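Local coordinates for protein homoprotocatechuate 2,3-dioxygenase (Brevibacterium fuscum, PDB 4Z6M) that catalyses oxygen-dependent extradiol ring cleavage of the catechol homoprotocatechuate at an iron(II) centre, at residues K89-Y94 / D114-E119; N263-I268 / P302-E307. The protein carries 1 engineered substitution. All coordinates share one frame; numbering follows the deposited sequence. Where two conformers were deposited one is given.

Contact 1 of 2, residues K89-Y94 / D114-E119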
ATOM      1  N   LYS A  89     -39.307  16.810  11.982  1.00 13.50           N
ATOM      2  CA  LYS A  89     -39.365  17.312  10.606  1.00 13.24           C
ATOM      3  C   LYS A  89     -39.561  16.178   9.615  1.00 13.22           C
ATOM      4  O   LYS A  89     -40.337  16.301   8.671  1.00 14.89           O
ATOM      5  CB  LYS A  89     -38.139  18.140  10.251  1.00 15.67           C
ATOM      6  CG  LYS A  89     -38.110  19.467  11.001  1.00 17.31           C
ATOM      7  CD  LYS A  89     -36.748  20.106  11.050  1.00 21.04           C
ATOM      8  CE  LYS A  89     -36.411  20.803   9.760  1.00 27.88           C
ATOM      9  NZ  LYS A  89     -36.182  22.259  10.038  1.00 37.01           N
ATOM     10  N   ALA A  90     -38.866  15.064   9.828  1.00 12.66           N
ATOM     11  CA  ALA A  90     -39.011  13.918   8.926  1.00 12.97           C
ATOM     12  C   ALA A  90     -40.442  13.361   8.943  1.00 14.04           C
ATOM     13  O   ALA A  90     -41.022  13.035   7.900  1.00 13.50           O
ATOM     14  CB  ALA A  90     -38.009  12.823   9.273  1.00 13.11           C
ATOM     15  N   GLU A  91     -41.037  13.298  10.128  1.00 13.84           N
ATOM     16  CA  GLU A  91     -42.403  12.798  10.243  1.00 14.72           C
ATOM     17  C   GLU A  91     -43.379  13.704   9.483  1.00 15.24           C
ATOM     18  O   GLU A  91     -44.199  13.227   8.716  1.00 15.49           O
ATOM     19  CB  GLU A  91     -42.796  12.690  11.713  1.00 15.95           C
ATOM     20  CG  GLU A  91     -44.132  12.036  11.966  1.00 17.54           C
ATOM     21  CD  GLU A  91     -44.348  11.755  13.445  1.00 22.30           C
ATOM     22  OE1 GLU A  91     -43.956  12.599  14.276  1.00 26.68           O
ATOM     23  OE2 GLU A  91     -44.912  10.704  13.772  1.00 33.04           O
ATOM     24  N   ALA A  92     -43.272  15.016   9.687  1.00 16.02           N
ATOM     25  CA  ALA A  92     -44.135  15.986   8.999  1.00 15.77           C
ATOM     26  C   ALA A  92     -43.941  15.947   7.484  1.00 15.34           C
ATOM     27  O   ALA A  92     -44.897  16.055   6.723  1.00 16.19           O
ATOM     28  CB  ALA A  92     -43.877  17.404   9.513  1.00 17.37           C
ATOM     29  N   TYR A  93     -42.699  15.782   7.061  1.00 14.65           N
ATOM     30  CA  TYR A  93     -42.362  15.762   5.639  1.00 14.32           C
ATOM     31  C   TYR A  93     -43.001  14.555   4.950  1.00 13.83           C
ATOM     32  O   TYR A  93     -43.686  14.694   3.927  1.00 15.70           O
ATOM     33  CB  TYR A  93     -40.850  15.739   5.496  1.00 13.19           C
ATOM     34  CG  TYR A  93     -40.313  15.970   4.105  1.00 12.87           C
ATOM     35  CD1 TYR A  93     -40.020  17.254   3.670  1.00 14.24           C
ATOM     36  CD2 TYR A  93     -39.993  14.904   3.265  1.00 12.84           C
ATOM     37  CE1 TYR A  93     -39.466  17.491   2.426  1.00 13.31           C
ATOM     38  CE2 TYR A  93     -39.468  15.136   1.999  1.00 12.74           C
ATOM     39  CZ  TYR A  93     -39.188  16.425   1.595  1.00 12.84           C
ATOM     40  OH  TYR A  93     -38.638  16.670   0.358  1.00 14.31           O
ATOM     41  N   TYR A  94     -42.822  13.374   5.527  1.00 14.49           N
ATOM     42  CA  TYR A  94     -43.364  12.169   4.929  1.00 13.29           C
ATOM     43  C   TYR A  94     -44.889  12.066   5.057  1.00 16.12           C
ATOM     44  O   TYR A  94     -45.536  11.510   4.178  1.00 17.17           O
ATOM     45  CB  TYR A  94     -42.657  10.920   5.459  1.00 13.30           C
ATOM     46  CG  TYR A  94     -41.311  10.718   4.767  1.00 13.31           C
ATOM     47  CD1 TYR A  94     -41.248  10.124   3.512  1.00 13.82           C
ATOM     48  CD2 TYR A  94     -40.123  11.200   5.324  1.00 13.03           C
ATOM     49  CE1 TYR A  94     -40.041   9.964   2.857  1.00 11.93           C
ATOM     50  CE2 TYR A  94     -38.919  11.045   4.676  1.00 12.95           C
ATOM     51  CZ  TYR A  94     -38.878  10.422   3.457  1.00 12.32           C
ATOM     52  OH  TYR A  94     -37.658  10.276   2.847  1.00 13.03           O
ATOM     53  N   ASP A 114     -35.263   7.666  19.770  1.00 11.44           N
ATOM     54  CA  ASP A 114     -36.443   8.133  19.052  1.00 11.84           C
ATOM     55  C   ASP A 114     -36.193   8.019  17.544  1.00 12.47           C
ATOM     56  O   ASP A 114     -35.213   8.549  17.021  1.00 12.52           O
ATOM     57  CB  ASP A 114     -36.741   9.566  19.504  1.00 13.66           C
ATOM     58  CG  ASP A 114     -37.892  10.201  18.768  1.00 15.11           C
ATOM     59  OD1 ASP A 114     -38.888   9.504  18.511  1.00 16.35           O
ATOM     60  OD2 ASP A 114     -37.791  11.421  18.455  1.00 19.52           O
ATOM     61  N   ALA A 115     -37.067   7.285  16.860  1.00 11.81           N
ATOM     62  CA  ALA A 115     -36.832   6.936  15.460  1.00 10.87           C
ATOM     63  C   ALA A 115     -38.132   6.940  14.680  1.00 11.08           C
ATOM     64  O   ALA A 115     -39.169   6.531  15.195  1.00 12.19           O
ATOM     65  CB  ALA A 115     -36.160   5.582  15.335  1.00 12.36           C
ATOM     66  N   LEU A 116     -38.046   7.391  13.432  1.00 10.80           N
ATOM     67  CA  LEU A 116     -39.163   7.342  12.487  1.00 11.36           C
ATOM     68  C   LEU A 116     -38.808   6.382  11.369  1.00 11.39           C
ATOM     69  O   LEU A 116     -37.785   6.576  10.699  1.00 11.55           O
ATOM     70  CB  LEU A 116     -39.395   8.727  11.905  1.00 13.00           C
ATOM     71  CG  LEU A 116     -40.512   8.803  10.860  1.00 14.61           C
ATOM     72  CD1 LEU A 116     -41.855   8.816  11.571  1.00 16.20           C
ATOM     73  CD2 LEU A 116     -40.327  10.008   9.972  1.00 16.99           C
ATOM     74  N   ARG A 117     -39.665   5.398  11.128  1.00 10.44           N
ATOM     75  CA  ARG A 117     -39.583   4.619   9.908  1.00 10.46           C
ATOM     76  C   ARG A 117     -40.722   4.977   8.991  1.00 11.93           C
ATOM     77  O   ARG A 117     -41.835   5.300   9.450  1.00 12.45           O
ATOM     78  CB  ARG A 117     -39.559   3.125  10.206  1.00 11.90           C
ATOM     79  CG  ARG A 117     -38.220   2.711  10.798  1.00 10.49           C
ATOM     80  CD  ARG A 117     -38.050   1.217  10.958  1.00 11.15           C
ATOM     81  NE  ARG A 117     -36.737   0.944  11.533  1.00 10.57           N
ATOM     82  CZ  ARG A 117     -36.183  -0.261  11.646  1.00  9.97           C
ATOM     83  NH1 ARG A 117     -36.826  -1.353  11.255  1.00 12.57           N
ATOM     84  NH2 ARG A 117     -34.957  -0.374  12.161  1.00 10.75           N
ATOM     85  N   VAL A 118     -40.425   4.943   7.691  1.00 11.16           N
ATOM     86  CA  VAL A 118     -41.391   5.332   6.672  1.00 12.15           C
ATOM     87  C   VAL A 118     -41.334   4.350   5.524  1.00 11.79           C
ATOM     88  O   VAL A 118     -40.284   3.779   5.252  1.00 12.80           O
ATOM     89  CB  VAL A 118     -41.172   6.762   6.175  1.00 12.28           C
ATOM     90  CG1 VAL A 118     -41.104   7.734   7.328  1.00 14.77           C
ATOM     91  CG2 VAL A 118     -39.916   6.881   5.347  1.00 13.79           C
ATOM     92  N   GLU A 119     -42.478   4.129   4.877  1.00 11.84           N
ATOM     93  CA  GLU A 119     -42.510   3.540   3.542  1.00 13.04           C
ATOM     94  C   GLU A 119     -42.463   4.675   2.537  1.00 13.05           C
ATOM     95  O   GLU A 119     -43.454   5.388   2.342  1.00 14.01           O
ATOM     96  CB  GLU A 119     -43.785   2.709   3.342  1.00 14.28           C
ATOM     97  CG  GLU A 119     -43.824   1.470   4.197  1.00 17.86           C
ATOM     98  CD  GLU A 119     -45.167   0.740   4.185  1.00 18.66           C
ATOM     99  OE1 GLU A 119     -46.015   1.021   3.296  1.00 24.11           O
ATOM    100  OE2 GLU A 119     -45.367  -0.117   5.087  1.00 15.79           O
TER

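Contact 2 of 2, residues N263-I268 / P302-E307. With FE2 (Fe (II) ion), chain E.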
ATOM      1  N   ASN A 263     -27.424 -13.926  -0.185  0.50 10.50           N
ATOM      2  CA  ASN A 263     -27.191 -13.210  -1.446  0.50 10.21           C
ATOM      3  C   ASN A 263     -27.289 -11.685  -1.332  0.50  9.16           C
ATOM      4  O   ASN A 263     -27.200 -11.009  -2.362  0.50 10.96           O
ATOM      5  CB  ASN A 263     -28.082 -13.753  -2.588  0.50 11.12           C
ATOM      6  CG  ASN A 263     -27.938 -15.260  -2.768  0.50 12.15           C
ATOM      7  OD1 ASN A 263     -26.845 -15.804  -2.614  0.50 14.54           O
ATOM      8  ND2 ASN A 263     -29.038 -15.939  -3.111  0.50 14.10           N
ATOM      9  N   HIS A 264     -27.427 -11.126  -0.124  1.00  9.27           N
ATOM     10  CA  HIS A 264     -27.302  -9.671   0.029  1.00  9.02           C
ATOM     11  C   HIS A 264     -25.907  -9.268  -0.469  1.00  8.44           C
ATOM     12  O   HIS A 264     -24.906  -9.861  -0.081  1.00 10.07           O
ATOM     13  CB  HIS A 264     -27.475  -9.180   1.447  1.00  8.91           C
ATOM     14  CG  HIS A 264     -28.797  -9.497   2.059  1.00  9.54           C
ATOM     15  ND1 HIS A 264     -30.007  -9.173   1.476  1.00 10.92           N
ATOM     16  CD2 HIS A 264     -29.089 -10.080   3.239  1.00  9.19           C
ATOM     17  CE1 HIS A 264     -30.987  -9.548   2.287  1.00 11.03           C
ATOM     18  NE2 HIS A 264     -30.448 -10.083   3.372  1.00  9.83           N
ATOM     19  N   ARG A 265     -25.858  -8.250  -1.324  1.00  8.29           N
ATOM     20  CA  ARG A 265     -24.604  -7.766  -1.898  1.00  7.68           C
ATOM     21  C   ARG A 265     -23.980  -6.699  -1.031  1.00  7.63           C
ATOM     22  O   ARG A 265     -24.635  -5.735  -0.621  1.00  7.54           O
ATOM     23  CB  ARG A 265     -24.904  -7.229  -3.290  1.00  7.61           C
ATOM     24  CG  ARG A 265     -23.709  -6.681  -4.046  1.00  7.73           C
ATOM     25  CD  ARG A 265     -24.106  -6.063  -5.374  1.00  7.80           C
ATOM     26  NE  ARG A 265     -24.579  -7.030  -6.361  1.00  7.96           N
ATOM     27  CZ  ARG A 265     -25.846  -7.214  -6.743  1.00  8.30           C
ATOM     28  NH1 ARG A 265     -26.846  -6.541  -6.188  1.00  8.26           N
ATOM     29  NH2 ARG A 265     -26.103  -8.093  -7.711  1.00  9.35           N
ATOM     30  N   ILE A 266     -22.687  -6.887  -0.767  1.00  8.61           N
ATOM     31  CA  ILE A 266     -21.897  -5.924  -0.010  1.00  7.45           C
ATOM     32  C   ILE A 266     -20.802  -5.404  -0.944  1.00  6.99           C
ATOM     33  O   ILE A 266     -20.104  -6.199  -1.590  1.00  7.63           O
ATOM     34  CB  ILE A 266     -21.253  -6.574   1.229  1.00  8.49           C
ATOM     35  CG1 ILE A 266     -22.353  -7.213   2.102  1.00  8.93           C
ATOM     36  CG2 ILE A 266     -20.442  -5.559   2.009  1.00  9.32           C
ATOM     37  CD1 ILE A 266     -23.354  -6.254   2.690  1.00  9.99           C
ATOM     38  N   GLU A 267     -20.678  -4.084  -1.021  1.00  6.69           N
ATOM     39  CA  GLU A 267     -19.560  -3.451  -1.711  1.00  6.57           C
ATOM     40  C   GLU A 267     -18.513  -3.065  -0.670  1.00  6.33           C
ATOM     41  O   GLU A 267     -18.844  -2.567   0.417  1.00  7.10           O
ATOM     42  CB  GLU A 267     -20.018  -2.209  -2.468  1.00  6.81           C
ATOM     43  CG  GLU A 267     -18.951  -1.593  -3.347  1.00  6.86           C
ATOM     44  CD  GLU A 267     -19.394  -0.363  -4.087  1.00  7.81           C
ATOM     45  OE1 GLU A 267     -20.538   0.077  -3.887  1.00  7.66           O
ATOM     46  OE2 GLU A 267     -18.567   0.191  -4.866  1.00  7.83           O
ATOM     47  N   ILE A 268     -17.253  -3.234  -1.051  1.00  5.94           N
ATOM     48  CA  ILE A 268     -16.124  -2.681  -0.324  1.00  5.98           C
ATOM     49  C   ILE A 268     -15.514  -1.597  -1.210  1.00  5.98           C
ATOM     50  O   ILE A 268     -15.435  -1.776  -2.405  1.00  7.51           O
ATOM     51  CB  ILE A 268     -15.067  -3.757   0.025  1.00  7.60           C
ATOM     52  CG1 ILE A 268     -15.690  -5.128   0.402  1.00  9.28           C
ATOM     53  CG2 ILE A 268     -14.145  -3.175   1.090  1.00  7.45           C
ATOM     54  CD1 ILE A 268     -16.505  -5.095   1.650  1.00 10.55           C
ATOM     55  N   PRO A 302     -23.242  -9.984 -15.318  1.00 10.31           N
ATOM     56  CA  PRO A 302     -24.684  -9.788 -15.573  1.00 11.51           C
ATOM     57  C   PRO A 302     -25.541  -9.800 -14.302  1.00 10.52           C
ATOM     58  O   PRO A 302     -26.524  -9.060 -14.209  1.00 11.13           O
ATOM     59  CB  PRO A 302     -25.044 -10.931 -16.528  1.00 12.97           C
ATOM     60  CG  PRO A 302     -23.855 -11.820 -16.583  1.00 15.50           C
ATOM     61  CD  PRO A 302     -22.661 -11.062 -16.128  1.00 11.28           C
ATOM     62  N   SER A 303     -25.154 -10.616 -13.315  1.00  9.63           N
ATOM     63  CA  SER A 303     -25.886 -10.629 -12.048  1.00  9.62           C
ATOM     64  C   SER A 303     -25.925  -9.274 -11.359  1.00  9.22           C
ATOM     65  O   SER A 303     -26.842  -9.009 -10.580  1.00  9.83           O
ATOM     66  CB  SER A 303     -25.329 -11.677 -11.088  1.00 10.06           C
ATOM     67  OG  SER A 303     -23.989 -11.399 -10.724  1.00 11.78           O
ATOM     68  N   TRP A 304     -24.913  -8.442 -11.601  1.00  8.97           N
ATOM     69  CA  TRP A 304     -24.890  -7.105 -11.036  1.00  9.02           C
ATOM     70  C   TRP A 304     -26.101  -6.298 -11.488  1.00  8.73           C
ATOM     71  O   TRP A 304     -26.639  -5.494 -10.732  1.00 10.42           O
ATOM     72  CB  TRP A 304     -23.557  -6.394 -11.395  1.00  9.91           C
ATOM     73  CG  TRP A 304     -23.191  -5.300 -10.442  1.00  8.79           C
ATOM     74  CD1 TRP A 304     -22.475  -5.432  -9.295  1.00  9.24           C
ATOM     75  CD2 TRP A 304     -23.587  -3.926 -10.504  1.00  9.03           C
ATOM     76  NE1 TRP A 304     -22.372  -4.229  -8.652  1.00  8.63           N
ATOM     77  CE2 TRP A 304     -23.045  -3.284  -9.366  1.00  8.19           C
ATOM     78  CE3 TRP A 304     -24.351  -3.170 -11.404  1.00 10.44           C
ATOM     79  CZ2 TRP A 304     -23.257  -1.945  -9.101  1.00  9.33           C
ATOM     80  CZ3 TRP A 304     -24.568  -1.851 -11.137  1.00 11.34           C
ATOM     81  CH2 TRP A 304     -24.021  -1.242 -10.003  1.00 11.28           C
ATOM     82  N   TYR A 305     -26.531  -6.517 -12.727  1.00  9.53           N
ATOM     83  CA  TYR A 305     -27.686  -5.815 -13.238  1.00 10.35           C
ATOM     84  C   TYR A 305     -29.018  -6.463 -12.914  1.00 12.63           C
ATOM     85  O   TYR A 305     -30.034  -5.786 -12.996  1.00 21.01           O
ATOM     86  CB  TYR A 305     -27.590  -5.684 -14.756  1.00 10.66           C
ATOM     87  CG  TYR A 305     -26.483  -4.766 -15.220  1.00  8.99           C
ATOM     88  CD1 TYR A 305     -26.435  -3.441 -14.820  1.00  9.09           C
ATOM     89  CD2 TYR A 305     -25.481  -5.229 -16.075  1.00  8.80           C
ATOM     90  CE1 TYR A 305     -25.424  -2.596 -15.244  1.00  8.53           C
ATOM     91  CE2 TYR A 305     -24.466  -4.386 -16.526  1.00  8.55           C
ATOM     92  CZ  TYR A 305     -24.449  -3.055 -16.100  1.00  8.01           C
ATOM     93  OH  TYR A 305     -23.461  -2.190 -16.542  1.00  9.39           O
ATOM     94  N   THR A 306     -29.050  -7.766 -12.648  1.00 10.95           N
ATOM     95  CA  THR A 306     -30.308  -8.488 -12.515  1.00 11.67           C
ATOM     96  C   THR A 306     -30.699  -8.823 -11.077  1.00 11.64           C
ATOM     97  O   THR A 306     -31.897  -8.950 -10.783  1.00 12.85           O
ATOM     98  CB  THR A 306     -30.301  -9.776 -13.359  1.00 13.11           C
ATOM     99  OG1 THR A 306     -29.345 -10.714 -12.857  1.00 14.12           O
ATOM    100  CG2 THR A 306     -29.996  -9.472 -14.810  1.00 14.16           C
ATOM    101  N   GLU A 307     -29.715  -9.002 -10.199  1.00 10.77           N
ATOM    102  CA  GLU A 307     -29.979  -9.504  -8.844  1.00 10.36           C
ATOM    103  C   GLU A 307     -29.894  -8.392  -7.823  1.00  9.68           C
ATOM    104  O   GLU A 307     -29.005  -7.539  -7.910  1.00  9.61           O
ATOM    105  CB  GLU A 307     -29.005 -10.605  -8.466  1.00 11.90           C
ATOM    106  CG  GLU A 307     -28.894 -11.688  -9.502  1.00 13.00           C
ATOM    107  CD  GLU A 307     -30.242 -12.310  -9.816  1.00 14.65           C
ATOM    108  OE1 GLU A 307     -30.831 -12.876  -8.876  1.00 19.29           O
ATOM    109  OE2 GLU A 307     -30.714 -12.233 -10.974  1.00 18.76           O
TER
HETATM  110 FE   FE2 E 401     -21.893   1.450  -4.603  1.00  7.97          FE
HETATM  111  O   HOH W   1     -20.146   2.537  -5.253  1.00  9.11           O
HETATM  112  O   HOH W   2     -23.271   2.954  -5.313  1.00  7.24           O
HETATM  113  O   HOH W   3     -21.874   0.693  -6.679  1.00 10.35           O

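Contact 1 of 2, residues K89-Y94 / D114-E119
E91 OE1 forms a salt bridge with R103, and the methylenes that lead to it, CB and CG, lie against L116 CD1 of strand 115-119, the two side chains crossing at about a right angle. This is the helix-on-sheet packing of the vicinal oxygen chelate (glyoxalase-type) fold: helix 84-96 runs nearly parallel to the strand, the two short segment axes 9.0 Å apart at 20°. One helical turn after E91, Y94 meets V118. Y94 CG stands beside its own backbone N and anti to the carbonyl carbon (chi1 -79°), which turns one ring face to the sheet. V118 CG2 sits over the centre of that face as a CH-pi contact, 3.9 Å from the centroid of the Y94 ring, while V118 CG1 packs against Y94 CB and CG. At its far end Y94 OH is hydrogen-bonded to the hydroxyl of Y169, on helix 163-172.

Between these two pairs the backbone of the helix itself comes close to the strand's side chains. L116 CD2 is wedged between A90 and E91, 3.7 Å from A90 CB and 3.4 Å from the backbone E91 N.

Contact 2 of 2, residues N263-I268 / P302-E307
R265 grips E307 O end-on with two guanidinium nitrogens, at 2.9 Å from R265 NH1 and 3.0 Å from R265 NH2. The oxygen lies within 5° of the guanidinium plane, but both donors stand above the plane of its carbonyl, on the same face, and both hydrogen bonds are bent, with N-H...O angles near 145°. R265 CG lies anti to the backbone N, and the chain bends at chi3 (-68°), bringing the guanidinium to helix 302-306. Each of its nitrogens is used: NH1 also reaches the carbonyl oxygen of H213, and NE forms a salt bridge with E242 OE1. The other oxygen of E242 takes a hydrogen bond from S303 OG, so one carboxylate holds both segments. S303 O comes close to R265 NH2 at a poor angle; it accepts instead from E307 N (2.9 Å from S303 O) and, weakly, from T306 N. W304 O lies over one face of the guanidinium and is hydrogen-bonded to H213 NE2.

The strand belongs to the vicinal oxygen chelate fold, and two residues beyond R265 it supplies the carboxylate of the facial triad of two histidines and one carboxylate: E267 OE1 binds the iron at 2.1 Å, with H155, H214 and three waters completing six ligands. E267 OE2 accepts from H248 NE2 and, weakly, from metal-bound water 1.

R265 CZ lies over the five-membered ring of W304 as a cation-pi contact, 5.0 Å from its centroid, the two planes well tilted to each other. Water 3, on the iron, lies at an in-plane edge of the same indole.

Following the chain from the N terminus, helix 84-96 leads through strand 101-104 to strand 115-119, and contact 1 closes this 19-residue excursion within the first glyoxalase-like region, holding the helix on the eight-stranded sheet. The chain completes that sheet with strand 125-129 before entering the second at 152-160. Contact 2 opens there at 263-268 and closes over 33 residues that include edge strand 283-286, bringing the later helix 302-306 back to strand 265-270, which supplies one of the three protein ligands of the iron. The two closures are in series, neither nested nor crossed. The centres of contacts 1 and 2 lie about 29 Å apart, on opposite sides of the chain's centre, and their nearest atoms about 13 Å apart.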